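Local coordinates for carboxysome shell vertex protein CcmL (Gloeobacter violaceus, PDB 4JW0) that probably forms the pentameric vertices of the carboxysome shell, the polyhedral compartment in which RuBisCO is sequestered for carbon dioxide fixation, at residues Val20-Leu25 with Val42-Val47; Leu27-Glu32 with Val55-Gly60; Glu16-Gly21 with Lys71-Ala76. All blocks are in the same frame, centred on the assembly; numbering follows the deposited sequence.

Overall arrangement
The chain opens with strand 2-11, the middle strand of the five-stranded sheet. The loop that follows holds residues 16-21, one half of contact 3. It runs directly into 20-25, so contacts 1 and 3 share Val20 and Gly21. Strand 24-30 then serves contact 1 at its start and contact 2 at its end. Contact 1 closes on strand 39-44 and contact 2 on strand 54-59, so their loops cross. They touch where Ala43 packs on Leu27. Residues 71-76 close contact 3, the longest loop, with contact 2 nested inside it. Together the contacts join strand 39-44, the interior of the OB-fold barrel and two loops.

Contact 1 (Val20-Leu25 with Val42-Val47); sequences VGVKFL and VAADGV
Residues 24-25 and 43-44 pair antiparallel, Leu25 with Ala43 hydrogen-bonded and Phe24 with Ala44 non-hydrogen-bonded. Leu25 N gives a nearly straight bond to Ala43 O at 2.8 Å, and Ala43 N answers to Leu25 O at 2.9 Å. Asp45 N gives a third bond to Lys23 O at 3.0 Å, bent to 153°. The tight part lies on the face of Leu25. Its CG is anti to its carbonyl carbon (chi1 -72°), and the chain crosses Asp45 obliquely. Leu25 CD1 sits 3.3 Å from Asp45 OD2, and Leu25 CG lies 3.7 Å from Asp45 CB. The strand pair belongs to the OB-fold barrel of the CcmL/EutN family. Strand 76-81 bonds Ala44 on the far side; strand 2-11 flanks strand 24-30, its Val6 and Thr9 touching Leu25. Asp45 makes an Asx turn: OD1 accepts from Val47 N at 2.9 Å, above the carboxylate plane. OD1 also accepts from Gly48 N and OD2 from Ala49 N; these three N-H groups probably stabilise the buried charge. On the other face Phe24 CB meets Val42 CG1 at 3.7 Å. The solvent side is looser. Exposed Lys23 leads its amine away, and a water bridges Lys23 N to Asp45 O.

Contact 2 (Leu27-Glu32 with Val55-Gly60); sequences LQLIDE and VLFSRG
Strands 27-30 and 55-59 cross at close to a right angle, 98° between their directions. Their axes stay 9.5 Å apart at the nearest point. The backbones do not pair, and side chains fill the gap. Leu27 points toward the other strand, with CG anti to its carbonyl carbon (chi1 -54°). Its CD1 lies over one face of the Phe57 ring in a CH-pi contact, 4.1 Å from Leu27 CD1 to the ring centroid. The same methyl reaches Val55 CG2 at 3.9 Å. The Phe57 ring gets there by the crowded rotamer, CG between its own N and carbonyl carbon (chi1 72°). Near-orthogonal strands facing each other across a buried apolar interior are what a closed OB-fold barrel provides. Leu29 instead meets the ring at its edge: Leu29 CD1 is 3.7 Å from Phe57 CZ, near the ring plane. The other branch, Leu29 CD2, comes tip to tip with Arg59 NH2 at 4.1 Å. The Phe57 ring turns its edge to the guanidinium face of Arg59: Phe57 CE2 sits 3.7 Å above the centre of that plane. A salt bridge from Arg59 NH2 to Glu41 anchors its charged end.

Contact 3 (Glu16-Gly21 with Lys71-Ala76); sequences EPSMVG and KRPVDA
Arg72 reaches from the 71-76 loop along the short 3-10 turn of residues 17-19. Its CB lies 4.0 Å from Met19 SD. CG is anti to its own carbonyl carbon (chi1 -76°), and from there the chain runs extended to NE. Arg72 CG and Arg72 CD each pass 3.3 Å from Ser18 O. Arg72 NE then gives that oxygen a weak hydrogen bond of 3.0 Å, bent to 130°, with the oxygen at the guanidinium edge. At the tip NH2 comes only loosely near Val20 O, and NH1 makes a weak hydrogen bond to Ser69. An alanine here would probably loosen the hold between the two loops, because both weak bonds and the CG and CD contacts with Ser18 O would be lost. Next along the chain, Pro73 presents its ring. Ser18 OG sits 3.1 Å from Pro73 CD, and Met19 SD touches that CD at 3.7 Å. The Met19 chain, bent at chi2 and chi3, brings SD beside Val74 CG1. Pro73 O accepts a hydrogen bond from Ser58 of a neighbouring subunit, so the joined loops also border the pentamer interface. Pro73 centres an inverse gamma turn, which leads toward strand 76-81 of the OB fold.

Contact 1 (Val20-Leu25 with Val42-Val47)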
loop_
_atom_site.group_PDB
_atom_site.type_symbol
_atom_site.label_atom_id
_atom_site.label_comp_id
_atom_site.label_asym_id
_atom_site.label_seq_id
_atom_site.Cartn_x
_atom_site.Cartn_y
_atom_site.Cartn_z
ATOM N N VAL A 20 2.971 24.078 -0.762
ATOM C CA VAL A 20 2.833 25.304 0.013
ATOM C C VAL A 20 1.422 25.415 0.581
ATOM O O VAL A 20 0.443 25.174 -0.121
ATOM C CB VAL A 20 3.144 26.549 -0.836
ATOM C CG1 VAL A 20 2.760 27.815 -0.085
ATOM C CG2 VAL A 20 4.613 26.569 -1.214
ATOM N N GLY A 21 1.331 25.771 1.859
ATOM C CA GLY A 21 0.051 25.964 2.515
ATOM C C GLY A 21 -0.409 24.756 3.310
ATOM O O GLY A 21 -1.333 24.846 4.122
ATOM N N VAL A 22 0.231 23.618 3.076
ATOM C CA VAL A 22 -0.187 22.372 3.701
ATOM C C VAL A 22 0.397 22.241 5.103
ATOM O O VAL A 22 1.599 22.380 5.296
ATOM C CB VAL A 22 0.255 21.169 2.858
ATOM C CG1 VAL A 22 -0.203 19.871 3.501
ATOM C CG2 VAL A 22 -0.285 21.293 1.441
ATOM N N LYS A 23 -0.466 21.982 6.080
ATOM C CA LYS A 23 -0.020 21.724 7.438
ATOM C C LYS A 23 0.230 20.233 7.620
ATOM O O LYS A 23 -0.612 19.403 7.271
ATOM C CB LYS A 23 -1.058 22.212 8.447
ATOM C CG LYS A 23 -0.594 22.122 9.890
ATOM C CD LYS A 23 -1.634 22.682 10.848
ATOM C CE LYS A 23 -1.181 22.529 12.293
ATOM N NZ LYS A 23 0.242 22.929 12.457
ATOM N N PHE A 24 1.394 19.896 8.159
ATOM C CA PHE A 24 1.778 18.502 8.347
ATOM C C PHE A 24 1.672 18.123 9.813
ATOM O O PHE A 24 2.351 18.707 10.656
ATOM C CB PHE A 24 3.218 18.268 7.881
ATOM C CG PHE A 24 3.464 18.617 6.437
ATOM C CD1 PHE A 24 2.843 17.910 5.417
ATOM C CD2 PHE A 24 4.343 19.634 6.100
ATOM C CE1 PHE A 24 3.082 18.222 4.093
ATOM C CE2 PHE A 24 4.586 19.947 4.775
ATOM C CZ PHE A 24 3.953 19.245 3.773
ATOM N N LEU A 25 0.830 17.139 10.118
ATOM C CA LEU A 25 0.709 16.648 11.487
ATOM C C LEU A 25 1.392 15.304 11.651
ATOM O O LEU A 25 1.217 14.409 10.836
ATOM C CB LEU A 25 -0.760 16.491 11.891
ATOM C CG LEU A 25 -1.585 17.749 12.130
ATOM C CD1 LEU A 25 -2.968 17.355 12.624
ATOM C CD2 LEU A 25 -0.900 18.677 13.114
ATOM N N VAL A 42 2.898 10.942 8.936
ATOM C CA VAL A 42 2.733 12.388 8.820
ATOM C C VAL A 42 1.637 12.652 7.796
ATOM O O VAL A 42 1.709 12.189 6.657
ATOM C CB VAL A 42 4.038 13.096 8.411
ATOM C CG1 VAL A 42 3.817 14.592 8.315
ATOM C CG2 VAL A 42 5.146 12.789 9.412
ATOM N N ALA A 43 0.609 13.380 8.214
ATOM C CA ALA A 43 -0.567 13.580 7.388
ATOM C C ALA A 43 -0.867 15.056 7.166
ATOM O O ALA A 43 -0.628 15.895 8.036
ATOM C CB ALA A 43 -1.767 12.888 8.019
ATOM N N ALA A 44 -1.387 15.366 5.987
ATOM C CA ALA A 44 -1.894 16.697 5.704
ATOM C C ALA A 44 -3.172 16.921 6.502
ATOM O O ALA A 44 -4.052 16.057 6.541
ATOM C CB ALA A 44 -2.166 16.856 4.224
ATOM N N ASP A 45 -3.273 18.085 7.134
ATOM C CA ASP A 45 -4.427 18.396 7.969
ATOM C C ASP A 45 -5.142 19.653 7.506
ATOM O O ASP A 45 -4.681 20.771 7.758
ATOM C CB ASP A 45 -4.022 18.571 9.430
ATOM C CG ASP A 45 -5.215 18.883 10.329
ATOM O OD1 ASP A 45 -6.346 18.467 9.987
ATOM O OD2 ASP A 45 -5.033 19.549 11.372
ATOM N N GLY A 46 -6.276 19.459 6.840
ATOM C CA GLY A 46 -7.153 20.554 6.472
ATOM C C GLY A 46 -8.385 20.587 7.359
ATOM O O GLY A 46 -9.294 21.396 7.146
ATOM N N VAL A 47 -8.419 19.709 8.358
ATOM C CA VAL A 47 -9.526 19.674 9.306
ATOM C C VAL A 47 -9.257 20.617 10.478
ATOM O O VAL A 47 -10.132 21.379 10.893
ATOM C CB VAL A 47 -9.764 18.253 9.833
ATOM C CG1 VAL A 47 -10.851 18.254 10.901
ATOM C CG2 VAL A 47 -10.153 17.330 8.686
HETATM O O HOH W 1 -3.274 21.581 5.462
#

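Contact 2 (Leu27-Glu32 with Val55-Gly60)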
loop_
_atom_site.group_PDB
_atom_site.type_symbol
_atom_site.label_atom_id
_atom_site.label_comp_id
_atom_site.label_asym_id
_atom_site.label_seq_id
_atom_site.Cartn_x
_atom_site.Cartn_y
_atom_site.Cartn_z
ATOM N N LEU A 27 1.263 11.970 13.353
ATOM C CA LEU A 27 0.244 11.131 13.966
ATOM C C LEU A 27 0.858 9.849 14.492
ATOM O O LEU A 27 1.626 9.187 13.792
ATOM C CB LEU A 27 -0.838 10.755 12.947
ATOM C CG LEU A 27 -1.556 11.866 12.178
ATOM C CD1 LEU A 27 -2.607 11.254 11.274
ATOM C CD2 LEU A 27 -2.188 12.867 13.132
ATOM N N GLN A 28 0.503 9.487 15.719
ATOM C CA GLN A 28 0.872 8.187 16.260
ATOM C C GLN A 28 -0.278 7.209 16.086
ATOM O O GLN A 28 -1.414 7.510 16.443
ATOM C CB GLN A 28 1.230 8.300 17.742
ATOM C CG GLN A 28 1.560 6.969 18.379
ATOM C CD GLN A 28 2.037 7.110 19.814
ATOM O OE1 GLN A 28 1.702 8.072 20.503
ATOM N NE2 GLN A 28 2.823 6.149 20.267
ATOM N N LEU A 29 0.014 6.035 15.539
ATOM C CA LEU A 29 -1.022 5.036 15.333
ATOM C C LEU A 29 -1.585 4.551 16.659
ATOM O O LEU A 29 -0.863 4.410 17.655
ATOM C CB LEU A 29 -0.491 3.847 14.532
ATOM C CG LEU A 29 -0.488 3.966 13.002
ATOM C CD1 LEU A 29 -1.899 3.844 12.462
ATOM C CD2 LEU A 29 0.150 5.269 12.551
ATOM N N ILE A 30 -2.889 4.311 16.655
ATOM C CA ILE A 30 -3.595 3.760 17.797
ATOM C C ILE A 30 -4.022 2.344 17.434
ATOM O O ILE A 30 -4.443 2.091 16.299
ATOM C CB ILE A 30 -4.834 4.603 18.133
ATOM C CG1 ILE A 30 -4.417 5.987 18.636
ATOM C CG2 ILE A 30 -5.716 3.893 19.151
ATOM C CD1 ILE A 30 -3.605 5.960 19.908
ATOM N N ASP A 31 -3.913 1.420 18.384
ATOM C CA ASP A 31 -4.215 0.017 18.105
ATOM C C ASP A 31 -5.664 -0.327 18.432
ATOM O O ASP A 31 -6.457 0.543 18.789
ATOM C CB ASP A 31 -3.251 -0.915 18.848
ATOM C CG ASP A 31 -3.539 -1.012 20.332
ATOM O OD1 ASP A 31 -4.632 -0.600 20.777
ATOM O OD2 ASP A 31 -2.662 -1.527 21.060
ATOM N N GLU A 32 -5.998 -1.608 18.310
ATOM C CA GLU A 32 -7.378 -2.070 18.433
ATOM C C GLU A 32 -7.960 -1.857 19.828
ATOM O O GLU A 32 -9.174 -1.885 20.006
ATOM C CB GLU A 32 -7.458 -3.557 18.094
ATOM C CG GLU A 32 -6.681 -4.437 19.068
ATOM C CD GLU A 32 -7.193 -5.862 19.116
ATOM O OE1 GLU A 32 -6.504 -6.708 19.722
ATOM O OE2 GLU A 32 -8.281 -6.134 18.559
ATOM N N VAL A 55 -7.779 11.140 15.485
ATOM C CA VAL A 55 -8.275 11.409 14.147
ATOM C C VAL A 55 -8.397 10.128 13.338
ATOM O O VAL A 55 -7.727 9.128 13.617
ATOM C CB VAL A 55 -7.347 12.381 13.383
ATOM C CG1 VAL A 55 -7.219 13.691 14.127
ATOM C CG2 VAL A 55 -5.977 11.748 13.158
ATOM N N LEU A 56 -9.269 10.161 12.338
ATOM C CA LEU A 56 -9.250 9.166 11.280
ATOM C C LEU A 56 -8.388 9.721 10.165
ATOM O O LEU A 56 -8.484 10.911 9.837
ATOM C CB LEU A 56 -10.648 8.910 10.730
ATOM C CG LEU A 56 -11.620 8.060 11.541
ATOM C CD1 LEU A 56 -12.968 8.051 10.820
ATOM C CD2 LEU A 56 -11.103 6.641 11.746
ATOM N N PHE A 57 -7.543 8.879 9.582
ATOM C CA PHE A 57 -6.753 9.313 8.443
ATOM C C PHE A 57 -6.702 8.241 7.372
ATOM O O PHE A 57 -6.821 7.045 7.656
ATOM C CB PHE A 57 -5.344 9.759 8.863
ATOM C CG PHE A 57 -4.433 8.637 9.281
ATOM C CD1 PHE A 57 -4.470 8.144 10.577
ATOM C CD2 PHE A 57 -3.510 8.103 8.389
ATOM C CE1 PHE A 57 -3.621 7.122 10.974
ATOM C CE2 PHE A 57 -2.658 7.079 8.780
ATOM C CZ PHE A 57 -2.715 6.587 10.074
ATOM N N SER A 58 -6.561 8.701 6.134
ATOM C CA SER A 58 -6.498 7.828 4.977
ATOM C C SER A 58 -5.136 7.940 4.341
ATOM O O SER A 58 -4.454 8.958 4.497
ATOM C CB SER A 58 -7.560 8.221 3.957
ATOM O OG SER A 58 -8.849 7.980 4.474
ATOM N N ARG A 59 -4.763 6.895 3.611
ATOM C CA ARG A 59 -3.486 6.831 2.917
ATOM C C ARG A 59 -3.708 6.624 1.434
ATOM O O ARG A 59 -4.739 6.084 1.016
ATOM C CB ARG A 59 -2.648 5.671 3.443
ATOM C CG ARG A 59 -2.232 5.773 4.893
ATOM C CD ARG A 59 -1.760 4.404 5.377
ATOM N NE ARG A 59 -0.760 4.501 6.439
ATOM C CZ ARG A 59 -0.902 4.025 7.676
ATOM N NH1 ARG A 59 -2.013 3.396 8.053
ATOM N NH2 ARG A 59 0.080 4.181 8.554
ATOM N N GLY A 60 -2.728 7.044 0.642
ATOM C CA GLY A 60 -2.754 6.849 -0.793
ATOM C C GLY A 60 -3.407 8.004 -1.527
ATOM O O GLY A 60 -3.462 9.121 -1.019
#

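Contact 3 (Glu16-Gly21 with Lys71-Ala76)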
loop_
_atom_site.group_PDB
_atom_site.type_symbol
_atom_site.label_atom_id
_atom_site.label_comp_id
_atom_site.label_asym_id
_atom_site.label_seq_id
_atom_site.Cartn_x
_atom_site.Cartn_y
_atom_site.Cartn_z
ATOM N N GLU A 16 8.623 20.932 -2.459
ATOM C CA GLU A 16 7.922 21.052 -3.727
ATOM C C GLU A 16 6.898 22.180 -3.610
ATOM O O GLU A 16 6.153 22.238 -2.637
ATOM C CB GLU A 16 7.228 19.736 -4.075
ATOM C CG GLU A 16 8.169 18.635 -4.531
ATOM C CD GLU A 16 8.695 18.858 -5.940
ATOM O OE1 GLU A 16 8.121 19.698 -6.665
ATOM O OE2 GLU A 16 9.680 18.189 -6.320
ATOM N N PRO A 17 6.867 23.089 -4.598
ATOM C CA PRO A 17 5.964 24.248 -4.554
ATOM C C PRO A 17 4.482 23.892 -4.411
ATOM O O PRO A 17 3.726 24.669 -3.829
ATOM C CB PRO A 17 6.223 24.956 -5.895
ATOM C CG PRO A 17 6.945 23.959 -6.745
ATOM C CD PRO A 17 7.720 23.104 -5.798
ATOM N N SER A 18 4.072 22.740 -4.930
ATOM C CA SER A 18 2.682 22.318 -4.828
ATOM C C SER A 18 2.255 22.070 -3.383
ATOM O O SER A 18 1.061 21.978 -3.094
ATOM C CB SER A 18 2.452 21.053 -5.648
ATOM O OG SER A 18 3.319 20.012 -5.237
ATOM N N MET A 19 3.222 21.962 -2.478
ATOM C CA MET A 19 2.923 21.658 -1.076
ATOM C C MET A 19 2.812 22.894 -0.183
ATOM O O MET A 19 2.578 22.777 1.020
ATOM C CB MET A 19 3.979 20.707 -0.519
ATOM C CG MET A 19 3.976 19.333 -1.179
ATOM S SD MET A 19 2.386 18.498 -1.042
ATOM C CE MET A 19 2.233 18.450 0.745
ATOM N N VAL A 20 2.971 24.078 -0.762
ATOM C CA VAL A 20 2.833 25.304 0.013
ATOM C C VAL A 20 1.422 25.415 0.581
ATOM O O VAL A 20 0.443 25.174 -0.121
ATOM C CB VAL A 20 3.144 26.549 -0.836
ATOM C CG1 VAL A 20 2.760 27.815 -0.085
ATOM C CG2 VAL A 20 4.613 26.569 -1.214
ATOM N N GLY A 21 1.331 25.771 1.859
ATOM C CA GLY A 21 0.051 25.964 2.515
ATOM C C GLY A 21 -0.409 24.756 3.310
ATOM O O GLY A 21 -1.333 24.846 4.122
ATOM N N LYS A 71 -3.492 17.606 -7.381
ATOM C CA LYS A 71 -2.195 17.372 -8.005
ATOM C C LYS A 71 -1.043 17.545 -7.020
ATOM O O LYS A 71 0.085 17.822 -7.422
ATOM C CB LYS A 71 -2.005 18.303 -9.208
ATOM C CG LYS A 71 -2.797 17.898 -10.443
ATOM C CD LYS A 71 -2.364 18.706 -11.664
ATOM C CE LYS A 71 -2.691 17.986 -12.965
ATOM N NZ LYS A 71 -2.241 18.756 -14.162
ATOM N N ARG A 72 -1.324 17.379 -5.730
ATOM C CA ARG A 72 -0.286 17.436 -4.711
ATOM C C ARG A 72 0.294 16.056 -4.438
ATOM O O ARG A 72 -0.438 15.069 -4.400
ATOM C CB ARG A 72 -0.838 17.992 -3.407
ATOM C CG ARG A 72 -1.052 19.486 -3.411
ATOM C CD ARG A 72 -1.391 19.974 -2.017
ATOM N NE ARG A 72 -1.704 21.399 -2.014
ATOM C CZ ARG A 72 -2.656 21.963 -1.277
ATOM N NH1 ARG A 72 -3.408 21.236 -0.461
ATOM N NH2 ARG A 72 -2.856 23.270 -1.353
ATOM N N PRO A 73 1.617 15.983 -4.235
ATOM C CA PRO A 73 2.262 14.698 -3.939
ATOM C C PRO A 73 2.093 14.292 -2.474
ATOM O O PRO A 73 3.076 14.065 -1.763
ATOM C CB PRO A 73 3.733 14.960 -4.276
ATOM C CG PRO A 73 3.907 16.432 -4.082
ATOM C CD PRO A 73 2.597 17.064 -4.452
ATOM N N VAL A 74 0.838 14.192 -2.043
ATOM C CA VAL A 74 0.513 13.825 -0.666
ATOM C C VAL A 74 -0.136 12.447 -0.623
ATOM O O VAL A 74 -0.953 12.109 -1.482
ATOM C CB VAL A 74 -0.446 14.843 -0.010
ATOM C CG1 VAL A 74 0.272 16.141 0.249
ATOM C CG2 VAL A 74 -1.680 15.072 -0.880
ATOM N N ASP A 75 0.213 11.662 0.393
ATOM C CA ASP A 75 -0.243 10.277 0.473
ATOM C C ASP A 75 -0.872 9.937 1.827
ATOM O O ASP A 75 -1.087 8.764 2.140
ATOM C CB ASP A 75 0.920 9.327 0.193
ATOM C CG ASP A 75 1.947 9.329 1.308
ATOM O OD1 ASP A 75 1.907 10.264 2.137
ATOM O OD2 ASP A 75 2.779 8.395 1.371
ATOM N N ALA A 76 -1.154 10.959 2.629
ATOM C CA ALA A 76 -1.844 10.760 3.896
ATOM C C ALA A 76 -2.603 12.023 4.250
ATOM O O ALA A 76 -2.088 13.135 4.116
ATOM C CB ALA A 76 -0.871 10.395 4.991
#